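PDB 1Z5Z: helicase of the snf2/rad54 family from Sulfolobus solfataricus, which probably forms the C-terminal RecA-like half of a SWI2/SNF2 ATPase core, a motor thought to use ATP hydrolysis to act on DNA. Local coordinates for residues 43-48 / 77-82; 115-120 / 188-193. One frame throughout, in Å; residues are numbered along the deposited sequence.

Interaction 1 of 2, residues 43-48 / 77-82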
ATOM      1  N   ALA A  43      13.660  11.238   2.333  1.00 39.07           N
ATOM      2  CA  ALA A  43      15.096  11.050   2.140  1.00 41.61           C
ATOM      3  C   ALA A  43      15.413   9.648   1.630  1.00 39.86           C
ATOM      4  O   ALA A  43      16.268   9.490   0.773  1.00 42.48           O
ATOM      5  CB  ALA A  43      15.846  11.296   3.428  1.00 41.50           C
ATOM      6  N   MET A  44      14.751   8.623   2.169  1.00 40.34           N
ATOM      7  CA  MET A  44      15.024   7.250   1.725  1.00 37.23           C
ATOM      8  C   MET A  44      14.548   7.077   0.286  1.00 37.89           C
ATOM      9  O   MET A  44      15.236   6.492  -0.554  1.00 38.79           O
ATOM     10  CB  MET A  44      14.310   6.249   2.636  1.00 42.66           C
ATOM     11  CG  MET A  44      14.915   6.125   4.013  1.00 43.42           C
ATOM     12  SD  MET A  44      13.779   5.318   5.125  1.00 49.96           S
ATOM     13  CE  MET A  44      13.975   3.594   4.664  1.00 44.79           C
ATOM     14  N   TYR A  45      13.367   7.615   0.001  1.00 36.61           N
ATOM     15  CA  TYR A  45      12.797   7.517  -1.338  1.00 36.76           C
ATOM     16  C   TYR A  45      13.766   8.115  -2.350  1.00 39.95           C
ATOM     17  O   TYR A  45      14.057   7.521  -3.393  1.00 38.18           O
ATOM     18  CB  TYR A  45      11.467   8.282  -1.407  1.00 32.62           C
ATOM     19  CG  TYR A  45      10.703   8.061  -2.713  1.00 34.13           C
ATOM     20  CD1 TYR A  45       9.596   7.193  -2.757  1.00 33.99           C
ATOM     21  CD2 TYR A  45      11.072   8.705  -3.890  1.00 30.14           C
ATOM     22  CE1 TYR A  45       8.874   6.980  -3.949  1.00 31.30           C
ATOM     23  CE2 TYR A  45      10.345   8.493  -5.094  1.00 33.02           C
ATOM     24  CZ  TYR A  45       9.247   7.624  -5.097  1.00 31.09           C
ATOM     25  OH  TYR A  45       8.504   7.411  -6.240  1.00 28.26           O
ATOM     26  N   LYS A  46      14.269   9.307  -2.045  1.00 41.39           N
ATOM     27  CA  LYS A  46      15.187   9.979  -2.954  1.00 42.54           C
ATOM     28  C   LYS A  46      16.499   9.214  -3.178  1.00 41.33           C
ATOM     29  O   LYS A  46      16.968   9.079  -4.309  1.00 45.13           O
ATOM     30  CB  LYS A  46      15.482  11.407  -2.449  1.00 48.18           C
ATOM     31  CG  LYS A  46      16.193  12.275  -3.507  1.00 55.33           C
ATOM     32  CD  LYS A  46      16.244  13.729  -3.078  1.00 61.24           C
ATOM     33  CE  LYS A  46      17.062  14.582  -4.052  1.00 62.50           C
ATOM     34  NZ  LYS A  46      17.427  15.882  -3.377  1.00 67.93           N
ATOM     35  N   ALA A  47      17.078   8.694  -2.113  1.00 37.84           N
ATOM     36  CA  ALA A  47      18.320   7.966  -2.248  1.00 37.79           C
ATOM     37  C   ALA A  47      18.177   6.803  -3.202  1.00 40.41           C
ATOM     38  O   ALA A  47      18.990   6.631  -4.115  1.00 43.73           O
ATOM     39  CB  ALA A  47      18.779   7.477  -0.891  1.00 36.09           C
ATOM     40  N   GLU A  48      17.140   5.993  -3.000  1.00 40.65           N
ATOM     41  CA  GLU A  48      16.899   4.817  -3.831  1.00 37.63           C
ATOM     42  C   GLU A  48      16.651   5.204  -5.289  1.00 39.65           C
ATOM     43  O   GLU A  48      17.043   4.481  -6.223  1.00 38.92           O
ATOM     44  CB  GLU A  48      15.695   4.039  -3.258  1.00 37.17           C
ATOM     45  CG  GLU A  48      15.303   2.775  -4.012  1.00 41.55           C
ATOM     46  CD  GLU A  48      16.493   1.808  -4.261  1.00 43.15           C
ATOM     47  OE1 GLU A  48      17.369   1.695  -3.383  1.00 38.70           O
ATOM     48  OE2 GLU A  48      16.540   1.170  -5.339  1.00 42.99           O
ATOM     49  N   GLN A  77       7.887  -0.097  -0.477  1.00 30.88           N
ATOM     50  CA  GLN A  77       7.986  -0.340   0.952  1.00 33.34           C
ATOM     51  C   GLN A  77       8.253   0.945   1.737  1.00 31.42           C
ATOM     52  O   GLN A  77       7.703   1.129   2.807  1.00 31.83           O
ATOM     53  CB  GLN A  77       9.085  -1.358   1.244  1.00 29.07           C
ATOM     54  CG  GLN A  77       8.733  -2.768   0.741  1.00 36.48           C
ATOM     55  CD  GLN A  77       9.914  -3.735   0.929  1.00 42.58           C
ATOM     56  OE1 GLN A  77       9.865  -4.636   1.759  1.00 42.60           O
ATOM     57  NE2 GLN A  77      10.988  -3.510   0.182  1.00 43.21           N
ATOM     58  N   ILE A  78       9.088   1.819   1.182  1.00 29.57           N
ATOM     59  CA  ILE A  78       9.427   3.074   1.830  1.00 32.70           C
ATOM     60  C   ILE A  78       8.191   3.951   2.013  1.00 30.24           C
ATOM     61  O   ILE A  78       8.006   4.544   3.089  1.00 32.70           O
ATOM     62  CB  ILE A  78      10.513   3.848   0.988  1.00 32.34           C
ATOM     63  CG1 ILE A  78      11.893   3.168   1.168  1.00 32.44           C
ATOM     64  CG2 ILE A  78      10.562   5.312   1.378  1.00 33.85           C
ATOM     65  CD1 ILE A  78      12.986   3.834   0.320  1.00 31.38           C
ATOM     66  N   VAL A  79       7.332   4.024   0.997  1.00 27.46           N
ATOM     67  CA  VAL A  79       6.141   4.868   1.160  1.00 28.90           C
ATOM     68  C   VAL A  79       5.099   4.308   2.118  1.00 29.62           C
ATOM     69  O   VAL A  79       4.141   5.010   2.467  1.00 32.50           O
ATOM     70  CB  VAL A  79       5.459   5.191  -0.190  1.00 31.32           C
ATOM     71  CG1 VAL A  79       6.496   5.890  -1.126  1.00 26.53           C
ATOM     72  CG2 VAL A  79       4.907   3.912  -0.826  1.00 29.25           C
ATOM     73  N   ASP A  80       5.278   3.051   2.545  1.00 28.52           N
ATOM     74  CA  ASP A  80       4.371   2.423   3.492  1.00 28.06           C
ATOM     75  C   ASP A  80       4.922   2.673   4.894  1.00 28.80           C
ATOM     76  O   ASP A  80       4.229   3.158   5.748  1.00 28.82           O
ATOM     77  CB  ASP A  80       4.297   0.903   3.247  1.00 29.80           C
ATOM     78  CG  ASP A  80       3.194   0.515   2.286  1.00 27.97           C
ATOM     79  OD1 ASP A  80       2.642   1.417   1.575  1.00 29.97           O
ATOM     80  OD2 ASP A  80       2.883  -0.694   2.245  1.00 27.29           O
ATOM     81  N   HIS A  81       6.180   2.296   5.133  1.00 32.37           N
ATOM     82  CA  HIS A  81       6.778   2.484   6.448  1.00 33.63           C
ATOM     83  C   HIS A  81       8.274   2.208   6.426  1.00 36.50           C
ATOM     84  O   HIS A  81       8.720   1.108   6.055  1.00 38.79           O
ATOM     85  CB  HIS A  81       6.118   1.566   7.464  1.00 32.14           C
ATOM     86  CG  HIS A  81       6.340   1.984   8.885  1.00 34.02           C
ATOM     87  ND1 HIS A  81       7.598   2.105   9.445  1.00 34.86           N
ATOM     88  CD2 HIS A  81       5.459   2.351   9.849  1.00 32.01           C
ATOM     89  CE1 HIS A  81       7.482   2.533  10.689  1.00 37.95           C
ATOM     90  NE2 HIS A  81       6.193   2.688  10.958  1.00 38.11           N
ATOM     91  N   PRO A  82       9.079   3.190   6.850  1.00 37.98           N
ATOM     92  CA  PRO A  82      10.523   2.990   6.845  1.00 37.02           C
ATOM     93  C   PRO A  82      11.015   1.732   7.571  1.00 36.96           C
ATOM     94  O   PRO A  82      12.057   1.191   7.218  1.00 36.24           O
ATOM     95  CB  PRO A  82      11.054   4.283   7.466  1.00 40.20           C
ATOM     96  CG  PRO A  82       9.918   4.801   8.270  1.00 41.27           C
ATOM     97  CD  PRO A  82       8.736   4.521   7.382  1.00 37.15           C
TER
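I78 of helix 61-78 presses its side chain into the flank of helix 39-55, where M44 and Y45 receive it, joining the two consecutive helices of a hairpin near its open end. Its CG1 arm stands anti to the carbonyl carbon (chi1 -75°) and continues extended, bringing CD1 to 3.6 Å from M44 CB. The other arm, CG2, comes to 4.2 Å from Y45 CB. A beta-branched residue suits this place because its two arms together fill the space beside M44 and Y45. With an alanine in place of I78, a gap is likely to open beside M44 CB and Y45 CB, and the M44 thioether, whose CE rests 4.1 Å from I78 CG1, would be freer to turn. Next, V79 sends CG1 to the edge of the Y45 ring, near its plane, 3.7 Å from Y45 CD1. That ring is also held at its far end, since the Y45 hydroxyl bonds to I264 O and L226 N. Beyond the turn, P82 lays its compact ring across M44 at about a right angle, with CB 3.7 Å from M44 SD; the bend of M44 at chi3 (78°) turns CE so that it touches both P82 and I78. No hydrogen bond joins the two segments, so the fit depends on shape and the exclusion of water, while polar ends such as E48 OE2, bonded to T71, find partners elsewhere.

Interaction 2 of 2, residues 115-120 / 188-193; sequences IAIFTQ and IHFDRW
I117 and I188 run alongside each other from neighbouring parallel strands at the middle of the RecA-like sheet. I117 CG1 is 4.1 Å from I188 CB, and helix 122-136 reaches I117 on this face through I132; branched aliphatic residues suit such a layer between sheet and helix. The other face carries an aromatic cluster of F118, H189 and W193. The F118 ring and the six-membered ring of W193 are nearly parallel, with planes 11° apart, but displaced so that little of one ring covers the other: F118 CD2 sits over the rim of the indole. The indole N-H lies in the plane of its own ring and bonds to H189 ND1 at 2.9 Å, though it meets the imidazole from 32° out of that ring's plane, so the one polar atom of the tryptophan side chain is satisfied within the cluster. Between the two layers runs the parallel ladder. I188 N donates to A116 O, F118 N to I188 O, and F190 N, where the second strand gives way to loop, to F118 O. At the polar edge D191 turns back to the end of strand 115-119 and spends both oxygens there, each through its syn lone pair: OD2 accepts from Q120 N at 2.9 Å. An aspartate suits this spot, being short and two-pronged. T119 carries OG1 opposite its backbone N (chi1 167°), which turns the hydroxyl to D191, where OG1 donates to OD1 at 2.7 Å while accepting from F121 N.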
ATOM      1  N   ILE A 115     -13.849  -1.834  10.344  1.00 34.90           N
ATOM      2  CA  ILE A 115     -12.828  -1.414   9.389  1.00 31.71           C
ATOM      3  C   ILE A 115     -11.919  -2.524   8.844  1.00 32.97           C
ATOM      4  O   ILE A 115     -11.371  -3.309   9.613  1.00 34.22           O
ATOM      5  CB  ILE A 115     -11.978  -0.330  10.103  1.00 33.55           C
ATOM      6  CG1 ILE A 115     -12.899   0.812  10.540  1.00 33.03           C
ATOM      7  CG2 ILE A 115     -10.851   0.164   9.237  1.00 30.47           C
ATOM      8  CD1 ILE A 115     -12.540   1.355  11.918  1.00 36.68           C
ATOM      9  N   ALA A 116     -11.767  -2.602   7.528  1.00 29.91           N
ATOM     10  CA  ALA A 116     -10.871  -3.610   6.925  1.00 30.96           C
ATOM     11  C   ALA A 116      -9.717  -2.853   6.259  1.00 29.31           C
ATOM     12  O   ALA A 116      -9.947  -1.894   5.528  1.00 29.78           O
ATOM     13  CB  ALA A 116     -11.626  -4.474   5.877  1.00 27.09           C
ATOM     14  N   ILE A 117      -8.477  -3.270   6.521  1.00 26.24           N
ATOM     15  CA  ILE A 117      -7.310  -2.595   5.956  1.00 25.77           C
ATOM     16  C   ILE A 117      -6.487  -3.619   5.128  1.00 26.56           C
ATOM     17  O   ILE A 117      -6.087  -4.662   5.645  1.00 27.35           O
ATOM     18  CB  ILE A 117      -6.411  -2.000   7.073  1.00 23.70           C
ATOM     19  CG1 ILE A 117      -7.239  -1.046   7.965  1.00 26.55           C
ATOM     20  CG2 ILE A 117      -5.197  -1.280   6.408  1.00 24.06           C
ATOM     21  CD1 ILE A 117      -6.602  -0.716   9.362  1.00 27.79           C
ATOM     22  N   PHE A 118      -6.246  -3.311   3.857  1.00 26.08           N
ATOM     23  CA  PHE A 118      -5.532  -4.216   2.955  1.00 27.68           C
ATOM     24  C   PHE A 118      -4.157  -3.688   2.639  1.00 29.46           C
ATOM     25  O   PHE A 118      -3.988  -2.480   2.501  1.00 29.74           O
ATOM     26  CB  PHE A 118      -6.261  -4.336   1.581  1.00 31.78           C
ATOM     27  CG  PHE A 118      -7.572  -5.135   1.607  1.00 29.56           C
ATOM     28  CD1 PHE A 118      -8.751  -4.562   2.050  1.00 30.28           C
ATOM     29  CD2 PHE A 118      -7.599  -6.452   1.155  1.00 29.40           C
ATOM     30  CE1 PHE A 118      -9.985  -5.301   2.041  1.00 31.71           C
ATOM     31  CE2 PHE A 118      -8.785  -7.197   1.139  1.00 28.50           C
ATOM     32  CZ  PHE A 118      -9.988  -6.615   1.585  1.00 27.17           C
ATOM     33  N   THR A 119      -3.176  -4.582   2.502  1.00 25.02           N
ATOM     34  CA  THR A 119      -1.837  -4.184   2.078  1.00 24.88           C
ATOM     35  C   THR A 119      -1.259  -5.355   1.274  1.00 26.29           C
ATOM     36  O   THR A 119      -1.698  -6.496   1.430  1.00 27.13           O
ATOM     37  CB  THR A 119      -0.875  -3.854   3.265  1.00 25.86           C
ATOM     38  OG1 THR A 119       0.453  -3.789   2.759  1.00 26.85           O
ATOM     39  CG2 THR A 119      -0.898  -4.926   4.358  1.00 25.65           C
ATOM     40  N   GLN A 120      -0.298  -5.081   0.395  1.00 26.27           N
ATOM     41  CA  GLN A 120       0.291  -6.145  -0.433  1.00 28.10           C
ATOM     42  C   GLN A 120       1.466  -6.790   0.291  1.00 30.33           C
ATOM     43  O   GLN A 120       2.031  -7.761  -0.217  1.00 30.67           O
ATOM     44  CB  GLN A 120       0.823  -5.562  -1.753  1.00 30.48           C
ATOM     45  CG  GLN A 120       1.981  -4.573  -1.585  1.00 30.16           C
ATOM     46  CD  GLN A 120       2.210  -3.757  -2.856  1.00 33.20           C
ATOM     47  OE1 GLN A 120       1.640  -2.670  -3.038  1.00 37.98           O
ATOM     48  NE2 GLN A 120       3.026  -4.269  -3.730  1.00 31.18           N
ATOM     49  N   ILE A 188      -9.856   0.529   3.995  1.00 29.38           N
ATOM     50  CA  ILE A 188      -8.669   1.339   3.718  1.00 27.40           C
ATOM     51  C   ILE A 188      -7.699   0.502   2.859  1.00 27.66           C
ATOM     52  O   ILE A 188      -7.227  -0.584   3.298  1.00 25.43           O
ATOM     53  CB  ILE A 188      -7.910   1.707   5.009  1.00 26.12           C
ATOM     54  CG1 ILE A 188      -8.776   2.634   5.872  1.00 27.13           C
ATOM     55  CG2 ILE A 188      -6.561   2.392   4.679  1.00 25.08           C
ATOM     56  CD1 ILE A 188      -8.125   3.004   7.229  1.00 26.84           C
ATOM     57  N   HIS A 189      -7.421   0.963   1.642  1.00 26.41           N
ATOM     58  CA  HIS A 189      -6.452   0.272   0.796  1.00 26.84           C
ATOM     59  C   HIS A 189      -5.122   0.984   1.075  1.00 25.79           C
ATOM     60  O   HIS A 189      -4.841   2.055   0.560  1.00 28.44           O
ATOM     61  CB  HIS A 189      -6.902   0.310  -0.658  1.00 31.26           C
ATOM     62  CG  HIS A 189      -8.144  -0.499  -0.897  1.00 30.25           C
ATOM     63  ND1 HIS A 189      -8.190  -1.864  -0.698  1.00 29.92           N
ATOM     64  CD2 HIS A 189      -9.402  -0.123  -1.231  1.00 30.98           C
ATOM     65  CE1 HIS A 189      -9.424  -2.294  -0.901  1.00 29.95           C
ATOM     66  NE2 HIS A 189     -10.178  -1.257  -1.227  1.00 31.80           N
ATOM     67  N   PHE A 190      -4.330   0.387   1.958  1.00 27.59           N
ATOM     68  CA  PHE A 190      -3.065   0.981   2.405  1.00 27.70           C
ATOM     69  C   PHE A 190      -2.057   1.217   1.299  1.00 29.10           C
ATOM     70  O   PHE A 190      -1.292   2.189   1.330  1.00 27.96           O
ATOM     71  CB  PHE A 190      -2.463   0.103   3.485  1.00 25.78           C
ATOM     72  CG  PHE A 190      -1.488   0.815   4.360  1.00 26.62           C
ATOM     73  CD1 PHE A 190      -1.944   1.553   5.459  1.00 27.81           C
ATOM     74  CD2 PHE A 190      -0.133   0.763   4.103  1.00 22.63           C
ATOM     75  CE1 PHE A 190      -1.064   2.217   6.294  1.00 27.59           C
ATOM     76  CE2 PHE A 190       0.781   1.438   4.934  1.00 29.03           C
ATOM     77  CZ  PHE A 190       0.320   2.163   6.036  1.00 27.30           C
ATOM     78  N   ASP A 191      -2.031   0.312   0.319  1.00 27.20           N
ATOM     79  CA  ASP A 191      -1.143   0.470  -0.833  1.00 27.54           C
ATOM     80  C   ASP A 191      -1.828  -0.256  -1.996  1.00 28.59           C
ATOM     81  O   ASP A 191      -2.833  -0.949  -1.789  1.00 27.85           O
ATOM     82  CB  ASP A 191       0.275  -0.078  -0.551  1.00 28.85           C
ATOM     83  CG  ASP A 191       0.255  -1.460   0.034  1.00 27.52           C
ATOM     84  OD1 ASP A 191       0.854  -1.659   1.114  1.00 29.37           O
ATOM     85  OD2 ASP A 191      -0.365  -2.355  -0.591  1.00 31.93           O
ATOM     86  N   ARG A 192      -1.298  -0.076  -3.198  1.00 29.81           N
ATOM     87  CA  ARG A 192      -1.897  -0.634  -4.395  1.00 33.19           C
ATOM     88  C   ARG A 192      -1.686  -2.122  -4.547  1.00 31.06           C
ATOM     89  O   ARG A 192      -0.847  -2.535  -5.312  1.00 31.87           O
ATOM     90  CB  ARG A 192      -1.363   0.107  -5.634  1.00 37.09           C
ATOM     91  CG  ARG A 192      -2.440   0.213  -6.731  1.00 46.91           C
ATOM     92  CD  ARG A 192      -1.983   0.879  -8.011  1.00 53.36           C
ATOM     93  NE  ARG A 192      -3.158   1.349  -8.746  1.00 59.66           N
ATOM     94  CZ  ARG A 192      -3.701   2.564  -8.619  1.00 62.93           C
ATOM     95  NH1 ARG A 192      -4.772   2.875  -9.329  1.00 66.51           N
ATOM     96  NH2 ARG A 192      -3.170   3.480  -7.811  1.00 60.81           N
ATOM     97  N   TRP A 193      -2.457  -2.924  -3.815  1.00 30.83           N
ATOM     98  CA  TRP A 193      -2.312  -4.394  -3.836  1.00 31.20           C
ATOM     99  C   TRP A 193      -3.148  -5.081  -4.918  1.00 35.15           C
ATOM    100  O   TRP A 193      -2.906  -6.238  -5.288  1.00 31.32           O
ATOM    101  CB  TRP A 193      -2.785  -4.975  -2.505  1.00 31.12           C
ATOM    102  CG  TRP A 193      -4.267  -4.711  -2.226  1.00 32.56           C
ATOM    103  CD1 TRP A 193      -4.802  -3.621  -1.608  1.00 29.54           C
ATOM    104  CD2 TRP A 193      -5.382  -5.549  -2.591  1.00 35.39           C
ATOM    105  NE1 TRP A 193      -6.163  -3.716  -1.567  1.00 28.95           N
ATOM    106  CE2 TRP A 193      -6.554  -4.888  -2.163  1.00 33.23           C
ATOM    107  CE3 TRP A 193      -5.500  -6.796  -3.248  1.00 36.44           C
ATOM    108  CZ2 TRP A 193      -7.842  -5.427  -2.353  1.00 28.22           C
ATOM    109  CZ3 TRP A 193      -6.783  -7.334  -3.446  1.00 34.70           C
ATOM    110  CH2 TRP A 193      -7.934  -6.648  -3.001  1.00 32.78           C
TER

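How the interactions relate
The centres of interactions 1 and 2 lie about 18 Å apart, yet the two meet through D80, in the turn of 77-82 that follows helix 61-78. D80 OD2 approaches D191 OD1 to 2.5 Å, a short distance for two carboxylates. K97 probably eases the crowding of charge: its NZ forms a salt bridge with D80 OD1 and also bonds to F190 O. The ring of F190 packs on the same aspartate, CE2 lying 3.7 Å from D80 CG. The turn after helix 61-78 therefore lies beside the strand ends of interaction 2, and D80 bridges the helical hairpin and the RecA-like sheet.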